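Local structure of N-alpha-acetyltransferase 35, NatC auxiliary subunit (Saccharomyces cerevisiae, 6YGB) at residues S88-A93 with L264-P269; K709-H714 with T726-Q731. The protein serves as the auxiliary subunit of the NatC N-terminal acetyltransferase, the complex that acetylates the N-terminal methionine of the L-A virus Gag protein. All coordinates share one frame; numbering follows the deposited sequence.

Contact 1 (S88-A93 with L264-P269); sequences SVAAIA and LQLSPP
Apolar packing of a loop against a helix makes this contact: Leu266, Pro268 and Pro269, in the loop between helices 245-260 and 276-280, pass across an early turn of helix 85-104. Ala91 is the hub. Its CB bond points at the loop, and the small methyl lets the loop backbone come close, CB standing 3.7 Å from Pro268 N. Leu266 covers the same alanine from the other side of that methyl, with CD2 3.6 Å from Ala91 CA; chi1 of -70° and chi2 of 161° together bring CD2 over Ala91. Pro268 adds its CG, 4.0 Å from Ala91 CB. At the next residue of each segment, Ile92 and Pro269 cross at about a right angle, Ile92 CG1 meeting Pro269 CD at 3.6 Å and Ile92 CD1 reaching CD and CG of the same ring. Ser88 borders this ring through CB and OG, while OG makes a weak hydrogen bond to Pro84 O. Ile92 also touches Leu148 of helix 142-167, Leu266 touches Met219 of helix 215-231, and Phe76 and Tyr82 touch Pro269. The arrangement is that of an extended, proline-containing loop packed across a helix in a largely helical part of the chain.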
ATOM      1  N   SER B  88     -25.748  26.643  11.504  1.00 90.81           N
ATOM      2  CA  SER B  88     -24.848  26.598  10.357  1.00 84.80           C
ATOM      3  C   SER B  88     -23.387  26.435  10.776  1.00 79.02           C
ATOM      4  O   SER B  88     -22.627  25.734  10.099  1.00 74.95           O
ATOM      5  CB  SER B  88     -25.014  27.854   9.500  1.00 82.59           C
ATOM      6  OG  SER B  88     -26.161  27.762   8.672  1.00 80.22           O
ATOM      7  N   VAL B  89     -22.969  27.078  11.872  1.00 78.58           N
ATOM      8  CA  VAL B  89     -21.585  26.935  12.326  1.00 76.79           C
ATOM      9  C   VAL B  89     -21.320  25.505  12.783  1.00 78.68           C
ATOM     10  O   VAL B  89     -20.259  24.933  12.502  1.00 76.60           O
ATOM     11  CB  VAL B  89     -21.273  27.949  13.442  1.00 74.66           C
ATOM     12  CG1 VAL B  89     -19.996  27.563  14.170  1.00 69.68           C
ATOM     13  CG2 VAL B  89     -21.146  29.351  12.868  1.00 75.61           C
ATOM     14  N   ALA B  90     -22.276  24.905  13.489  1.00 82.93           N
ATOM     15  CA  ALA B  90     -22.123  23.520  13.917  1.00 80.90           C
ATOM     16  C   ALA B  90     -22.048  22.583  12.720  1.00 77.40           C
ATOM     17  O   ALA B  90     -21.217  21.667  12.684  1.00 75.11           O
ATOM     18  CB  ALA B  90     -23.278  23.126  14.838  1.00 87.26           C
ATOM     19  N   ALA B  91     -22.917  22.793  11.726  1.00 78.07           N
ATOM     20  CA  ALA B  91     -22.904  21.935  10.544  1.00 75.06           C
ATOM     21  C   ALA B  91     -21.583  22.049   9.794  1.00 75.08           C
ATOM     22  O   ALA B  91     -21.059  21.049   9.290  1.00 73.61           O
ATOM     23  CB  ALA B  91     -24.074  22.285   9.627  1.00 73.01           C
ATOM     24  N   ILE B  92     -21.033  23.262   9.703  1.00 75.97           N
ATOM     25  CA  ILE B  92     -19.726  23.442   9.080  1.00 73.81           C
ATOM     26  C   ILE B  92     -18.662  22.675   9.855  1.00 75.03           C
ATOM     27  O   ILE B  92     -17.847  21.945   9.277  1.00 71.73           O
ATOM     28  CB  ILE B  92     -19.379  24.937   8.986  1.00 70.80           C
ATOM     29  CG1 ILE B  92     -20.294  25.635   7.980  1.00 71.77           C
ATOM     30  CG2 ILE B  92     -17.920  25.123   8.617  1.00 66.08           C
ATOM     31  CD1 ILE B  92     -20.176  27.142   8.002  1.00 69.59           C
ATOM     32  N   ALA B  93     -18.657  22.832  11.181  1.00 79.24           N
ATOM     33  CA  ALA B  93     -17.657  22.166  12.009  1.00 74.26           C
ATOM     34  C   ALA B  93     -17.794  20.651  11.932  1.00 71.92           C
ATOM     35  O   ALA B  93     -16.790  19.930  11.892  1.00 68.32           O
ATOM     36  CB  ALA B  93     -17.779  22.645  13.456  1.00 75.81           C
ATOM     37  N   LEU B 264     -31.043  15.251  15.150  1.00112.66           N
ATOM     38  CA  LEU B 264     -31.027  16.562  14.518  1.00116.45           C
ATOM     39  C   LEU B 264     -30.676  16.453  13.036  1.00120.28           C
ATOM     40  O   LEU B 264     -30.312  15.389  12.527  1.00118.26           O
ATOM     41  CB  LEU B 264     -30.049  17.506  15.234  1.00113.09           C
ATOM     42  CG  LEU B 264     -28.589  17.093  15.437  1.00108.41           C
ATOM     43  CD1 LEU B 264     -27.761  17.271  14.173  1.00105.67           C
ATOM     44  CD2 LEU B 264     -27.991  17.900  16.573  1.00108.35           C
ATOM     45  N   GLN B 265     -30.794  17.584  12.342  1.00127.63           N
ATOM     46  CA  GLN B 265     -30.470  17.692  10.926  1.00126.68           C
ATOM     47  C   GLN B 265     -29.441  18.795  10.740  1.00121.56           C
ATOM     48  O   GLN B 265     -29.600  19.893  11.286  1.00122.29           O
ATOM     49  CB  GLN B 265     -31.717  18.000  10.089  1.00132.40           C
ATOM     50  CG  GLN B 265     -31.750  17.312   8.731  1.00134.28           C
ATOM     51  CD  GLN B 265     -32.185  15.861   8.824  1.00136.28           C
ATOM     52  OE1 GLN B 265     -33.276  15.556   9.311  1.00140.23           O
ATOM     53  NE2 GLN B 265     -31.331  14.957   8.359  1.00133.77           N
ATOM     54  N   LEU B 266     -28.402  18.512   9.960  1.00114.88           N
ATOM     55  CA  LEU B 266     -27.335  19.469   9.705  1.00104.08           C
ATOM     56  C   LEU B 266     -27.287  19.807   8.222  1.00 99.28           C
ATOM     57  O   LEU B 266     -27.233  18.908   7.375  1.00 95.08           O
ATOM     58  CB  LEU B 266     -25.982  18.928  10.171  1.00 93.15           C
ATOM     59  CG  LEU B 266     -25.796  18.819  11.683  1.00 87.33           C
ATOM     60  CD1 LEU B 266     -24.668  17.863  12.018  1.00 82.81           C
ATOM     61  CD2 LEU B 266     -25.540  20.185  12.308  1.00 86.01           C
ATOM     62  N   SER B 267     -27.315  21.100   7.917  1.00 99.97           N
ATOM     63  CA  SER B 267     -27.210  21.588   6.542  1.00100.99           C
ATOM     64  C   SER B 267     -26.232  22.755   6.523  1.00 96.10           C
ATOM     65  O   SER B 267     -26.581  23.875   6.930  1.00 97.22           O
ATOM     66  CB  SER B 267     -28.569  21.999   5.981  1.00107.20           C
ATOM     67  OG  SER B 267     -29.258  20.880   5.450  1.00109.71           O
ATOM     68  N   PRO B 268     -25.006  22.535   6.062  1.00 88.98           N
ATOM     69  CA  PRO B 268     -24.038  23.629   5.976  1.00 85.67           C
ATOM     70  C   PRO B 268     -24.436  24.614   4.894  1.00 84.81           C
ATOM     71  O   PRO B 268     -25.207  24.266   3.985  1.00 85.95           O
ATOM     72  CB  PRO B 268     -22.722  22.917   5.621  1.00 81.16           C
ATOM     73  CG  PRO B 268     -22.989  21.455   5.829  1.00 80.61           C
ATOM     74  CD  PRO B 268     -24.443  21.263   5.591  1.00 84.03           C
ATOM     75  N   PRO B 269     -23.955  25.852   4.972  1.00 83.11           N
ATOM     76  CA  PRO B 269     -24.210  26.819   3.898  1.00 82.41           C
ATOM     77  C   PRO B 269     -23.751  26.271   2.557  1.00 81.94           C
ATOM     78  O   PRO B 269     -22.670  25.684   2.443  1.00 81.31           O
ATOM     79  CB  PRO B 269     -23.385  28.038   4.324  1.00 82.46           C
ATOM     80  CG  PRO B 269     -23.335  27.940   5.811  1.00 83.16           C
ATOM     81  CD  PRO B 269     -23.254  26.468   6.111  1.00 82.61           C
TER

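Contact 2 (K709-H714 with T726-Q731); sequences KVELVH and TLRIKQ. With EDO (1,2-ethanediol), chain C.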
ATOM      1  N   LYS B 709     -14.107 -26.473 -10.005  1.00 58.13           N
ATOM      2  CA  LYS B 709     -12.873 -25.713  -9.916  1.00 58.28           C
ATOM      3  C   LYS B 709     -12.534 -25.532  -8.445  1.00 56.71           C
ATOM      4  O   LYS B 709     -13.418 -25.574  -7.585  1.00 55.78           O
ATOM      5  CB  LYS B 709     -12.992 -24.345 -10.603  1.00 61.60           C
ATOM      6  CG  LYS B 709     -14.185 -23.532 -10.133  1.00 65.61           C
ATOM      7  CD  LYS B 709     -14.088 -22.073 -10.557  1.00 67.60           C
ATOM      8  CE  LYS B 709     -15.389 -21.333 -10.253  1.00 70.19           C
ATOM      9  NZ  LYS B 709     -15.265 -19.860 -10.447  1.00 71.81           N
ATOM     10  N   VAL B 710     -11.247 -25.346  -8.160  1.00 52.00           N
ATOM     11  CA  VAL B 710     -10.772 -25.154  -6.795  1.00 44.57           C
ATOM     12  C   VAL B 710     -10.461 -23.678  -6.595  1.00 44.67           C
ATOM     13  O   VAL B 710      -9.834 -23.048  -7.456  1.00 47.50           O
ATOM     14  CB  VAL B 710      -9.542 -26.030  -6.505  1.00 37.87           C
ATOM     15  CG1 VAL B 710      -9.140 -25.909  -5.043  1.00 33.67           C
ATOM     16  CG2 VAL B 710      -9.816 -27.487  -6.860  1.00 35.76           C
ATOM     17  N   GLU B 711     -10.909 -23.121  -5.467  1.00 42.67           N
ATOM     18  CA  GLU B 711     -10.652 -21.734  -5.113  1.00 42.91           C
ATOM     19  C   GLU B 711     -10.067 -21.662  -3.713  1.00 37.83           C
ATOM     20  O   GLU B 711     -10.455 -22.432  -2.831  1.00 38.76           O
ATOM     21  CB  GLU B 711     -11.929 -20.888  -5.168  1.00 50.26           C
ATOM     22  CG  GLU B 711     -12.674 -20.945  -6.490  1.00 58.85           C
ATOM     23  CD  GLU B 711     -13.868 -20.007  -6.519  1.00 68.43           C
ATOM     24  OE1 GLU B 711     -13.858 -19.007  -5.773  1.00 72.63           O
ATOM     25  OE2 GLU B 711     -14.818 -20.271  -7.283  1.00 73.49           O
ATOM     26  N   LEU B 712      -9.142 -20.731  -3.506  1.00 34.50           N
ATOM     27  CA  LEU B 712      -8.577 -20.494  -2.179  1.00 32.07           C
ATOM     28  C   LEU B 712      -9.513 -19.545  -1.449  1.00 35.74           C
ATOM     29  O   LEU B 712      -9.495 -18.338  -1.684  1.00 40.19           O
ATOM     30  CB  LEU B 712      -7.168 -19.927  -2.280  1.00 29.19           C
ATOM     31  CG  LEU B 712      -6.143 -20.873  -2.899  1.00 30.34           C
ATOM     32  CD1 LEU B 712      -4.842 -20.149  -3.207  1.00 31.79           C
ATOM     33  CD2 LEU B 712      -5.888 -22.053  -1.977  1.00 28.86           C
ATOM     34  N   VAL B 713     -10.325 -20.083  -0.547  1.00 35.72           N
ATOM     35  CA  VAL B 713     -11.387 -19.323   0.105  1.00 36.05           C
ATOM     36  C   VAL B 713     -10.902 -18.843   1.467  1.00 35.63           C
ATOM     37  O   VAL B 713     -10.320 -19.616   2.238  1.00 31.55           O
ATOM     38  CB  VAL B 713     -12.669 -20.167   0.232  1.00 34.58           C
ATOM     39  CG1 VAL B 713     -13.683 -19.474   1.116  1.00 34.94           C
ATOM     40  CG2 VAL B 713     -13.263 -20.420  -1.142  1.00 33.47           C
ATOM     41  N   HIS B 714     -11.136 -17.567   1.766  1.00 40.43           N
ATOM     42  CA  HIS B 714     -10.786 -17.027   3.071  1.00 45.21           C
ATOM     43  C   HIS B 714     -11.888 -17.325   4.077  1.00 48.71           C
ATOM     44  O   HIS B 714     -13.076 -17.190   3.777  1.00 49.10           O
ATOM     45  CB  HIS B 714     -10.543 -15.520   2.985  1.00 47.31           C
ATOM     46  CG  HIS B 714      -9.256 -15.152   2.315  1.00 51.12           C
ATOM     47  ND1 HIS B 714      -8.418 -14.174   2.802  1.00 51.80           N
ATOM     48  CD2 HIS B 714      -8.662 -15.634   1.196  1.00 52.00           C
ATOM     49  CE1 HIS B 714      -7.363 -14.068   2.014  1.00 51.57           C
ATOM     50  NE2 HIS B 714      -7.487 -14.942   1.031  1.00 51.20           N
ATOM     51  N   THR B 726     -11.434 -24.942  -1.643  1.00 38.32           N
ATOM     52  CA  THR B 726     -12.865 -25.213  -1.715  1.00 39.33           C
ATOM     53  C   THR B 726     -13.280 -25.601  -3.129  1.00 39.93           C
ATOM     54  O   THR B 726     -12.903 -24.933  -4.095  1.00 37.48           O
ATOM     55  CB  THR B 726     -13.652 -23.983  -1.258  1.00 42.16           C
ATOM     56  OG1 THR B 726     -13.284 -23.658   0.088  1.00 44.15           O
ATOM     57  CG2 THR B 726     -15.152 -24.230  -1.322  1.00 41.55           C
ATOM     58  N   LEU B 727     -14.058 -26.674  -3.244  1.00 43.29           N
ATOM     59  CA  LEU B 727     -14.643 -27.021  -4.531  1.00 45.79           C
ATOM     60  C   LEU B 727     -15.768 -26.057  -4.868  1.00 49.20           C
ATOM     61  O   LEU B 727     -16.416 -25.500  -3.984  1.00 50.29           O
ATOM     62  CB  LEU B 727     -15.184 -28.445  -4.515  1.00 45.90           C
ATOM     63  CG  LEU B 727     -14.147 -29.553  -4.650  1.00 45.09           C
ATOM     64  CD1 LEU B 727     -14.851 -30.886  -4.761  1.00 46.84           C
ATOM     65  CD2 LEU B 727     -13.253 -29.296  -5.854  1.00 43.49           C
ATOM     66  N   ARG B 728     -15.994 -25.861  -6.165  1.00 51.26           N
ATOM     67  CA  ARG B 728     -17.079 -25.013  -6.633  1.00 54.49           C
ATOM     68  C   ARG B 728     -17.428 -25.411  -8.058  1.00 54.93           C
ATOM     69  O   ARG B 728     -16.536 -25.643  -8.879  1.00 54.46           O
ATOM     70  CB  ARG B 728     -16.709 -23.526  -6.558  1.00 59.67           C
ATOM     71  CG  ARG B 728     -17.374 -22.817  -5.384  1.00 66.90           C
ATOM     72  CD  ARG B 728     -16.622 -21.576  -4.935  1.00 70.77           C
ATOM     73  NE  ARG B 728     -16.888 -21.275  -3.528  1.00 74.38           N
ATOM     74  CZ  ARG B 728     -16.478 -20.176  -2.901  1.00 75.59           C
ATOM     75  NH1 ARG B 728     -15.783 -19.255  -3.557  1.00 76.10           N
ATOM     76  NH2 ARG B 728     -16.766 -19.994  -1.619  1.00 76.48           N
ATOM     77  N   ILE B 729     -18.730 -25.494  -8.337  1.00 57.79           N
ATOM     78  CA  ILE B 729     -19.193 -25.920  -9.651  1.00 61.19           C
ATOM     79  C   ILE B 729     -18.890 -24.839 -10.675  1.00 68.24           C
ATOM     80  O   ILE B 729     -19.223 -23.664 -10.479  1.00 64.39           O
ATOM     81  CB  ILE B 729     -20.695 -26.234  -9.621  1.00 58.61           C
ATOM     82  CG1 ILE B 729     -20.990 -27.367  -8.638  1.00 56.75           C
ATOM     83  CG2 ILE B 729     -21.191 -26.594 -11.014  1.00 57.06           C
ATOM     84  CD1 ILE B 729     -22.439 -27.797  -8.644  1.00 57.91           C
ATOM     85  N   LYS B 730     -18.259 -25.233 -11.776  1.00 79.76           N
ATOM     86  CA  LYS B 730     -17.995 -24.315 -12.872  1.00 91.04           C
ATOM     87  C   LYS B 730     -19.270 -24.152 -13.688  1.00100.15           C
ATOM     88  O   LYS B 730     -19.855 -25.143 -14.134  1.00103.18           O
ATOM     89  CB  LYS B 730     -16.856 -24.842 -13.747  1.00 94.79           C
ATOM     90  CG  LYS B 730     -16.108 -23.772 -14.530  1.00 96.83           C
ATOM     91  CD  LYS B 730     -14.790 -24.305 -15.086  1.00 98.43           C
ATOM     92  CE  LYS B 730     -13.906 -23.174 -15.614  1.00 99.16           C
ATOM     93  NZ  LYS B 730     -13.570 -22.157 -14.569  1.00100.42           N
ATOM     94  N   GLN B 731     -19.704 -22.906 -13.875  1.00106.11           N
ATOM     95  CA  GLN B 731     -20.985 -22.609 -14.506  1.00113.37           C
ATOM     96  C   GLN B 731     -20.769 -21.903 -15.837  1.00117.71           C
ATOM     97  O   GLN B 731     -20.131 -20.845 -15.884  1.00118.47           O
ATOM     98  CB  GLN B 731     -21.861 -21.752 -13.588  1.00115.28           C
ATOM     99  CG  GLN B 731     -22.698 -22.545 -12.592  1.00115.76           C
ATOM    100  CD  GLN B 731     -23.785 -21.705 -11.944  1.00116.63           C
ATOM    101  OE1 GLN B 731     -24.966 -22.059 -11.981  1.00118.28           O
ATOM    102  NE2 GLN B 731     -23.392 -20.586 -11.346  1.00115.25           N
TER
HETATM  103  C1  EDO C 823     -16.687 -27.098   0.251  1.00 45.64           C
HETATM  104  O1  EDO C 823     -17.966 -26.509   0.013  1.00 45.98           O
HETATM  105  C2  EDO C 823     -16.266 -27.896  -0.978  1.00 45.09           C
HETATM  106  O2  EDO C 823     -14.852 -28.112  -0.932  1.00 43.56           O
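Strands 709-713 and 726-729 run antiparallel with a marked twist, their axes 4.8 Å apart at closest approach and their directions 132° apart. Lys709 with Arg728 and Glu711 with Thr726 are hydrogen-bonded pairs; Val710 with Leu727, between them, is a non-hydrogen-bonded pair. The Glu711-Thr726 pair is closed by two good bonds, Thr726 N to Glu711 O (2.9 Å) and Glu711 N to Thr726 O. At Lys709-Arg728, Lys709 N reaches Arg728 O at 2.8 Å, but the return bond from Arg728 N is weak.

One face carries a salt-bridge network. The extended Arg728 side chain crosses Glu711 at about a right angle, and its NH1 lies 2.9 Å from Glu711 OE1. Carboxylate and guanidinium planes stand 87° apart, and NH1 meets OE1 from above the carboxylate plane, so this is a single-bond bridge rather than a flat two-pronged one. Lys709 NZ adds a weak, longer bond of 3.2 Å to Glu711 OE2, giving the carboxylate a positive partner at each oxygen. Val713 CG2 rests over one face of the guanidinium, 3.6 Å from Arg728 NH2, and also packs against Thr726 OG1. A chi1 of 170° leaves Val713 CG2 anti to the carbonyl carbon and turned to Thr726 and Arg728.

The opposite face is apolar: Val710 CG2 meets Leu727 CD2 at 4.0 Å. At the outer edge of the second strand, Leu727 N donates to O2 of a 1,2-ethanediol molecule (2.8 Å), probably from the crystallisation liquor, which also bonds Asn688 OD1. Together the strands form the C-terminal beta hairpin; Val710 and Leu727 both lie on Leu562 of helix 511-564, with Ile568 and Leu567 beside them, and the charged side chains line the other face.

In the fold
The two contacts lie in separate parts of the chain, their centres 50 Å apart and their nearest atoms about 36 Å apart, and they share no helix or strand. Contact 1 is mostly buried and brings together pieces distant in sequence, a helix and a loop with 170 residues between them; its cohesion is entirely van der Waals packing. Contact 2 is local, its segments separated by 11 residues, and lies at the surface, where backbone hydrogen bonds set the register and charged side chains can face outward. Both nevertheless use apolar side chains against helices: contact 1 on helices 142-167 and 215-231, contact 2 through one face of its hairpin on helix 511-564.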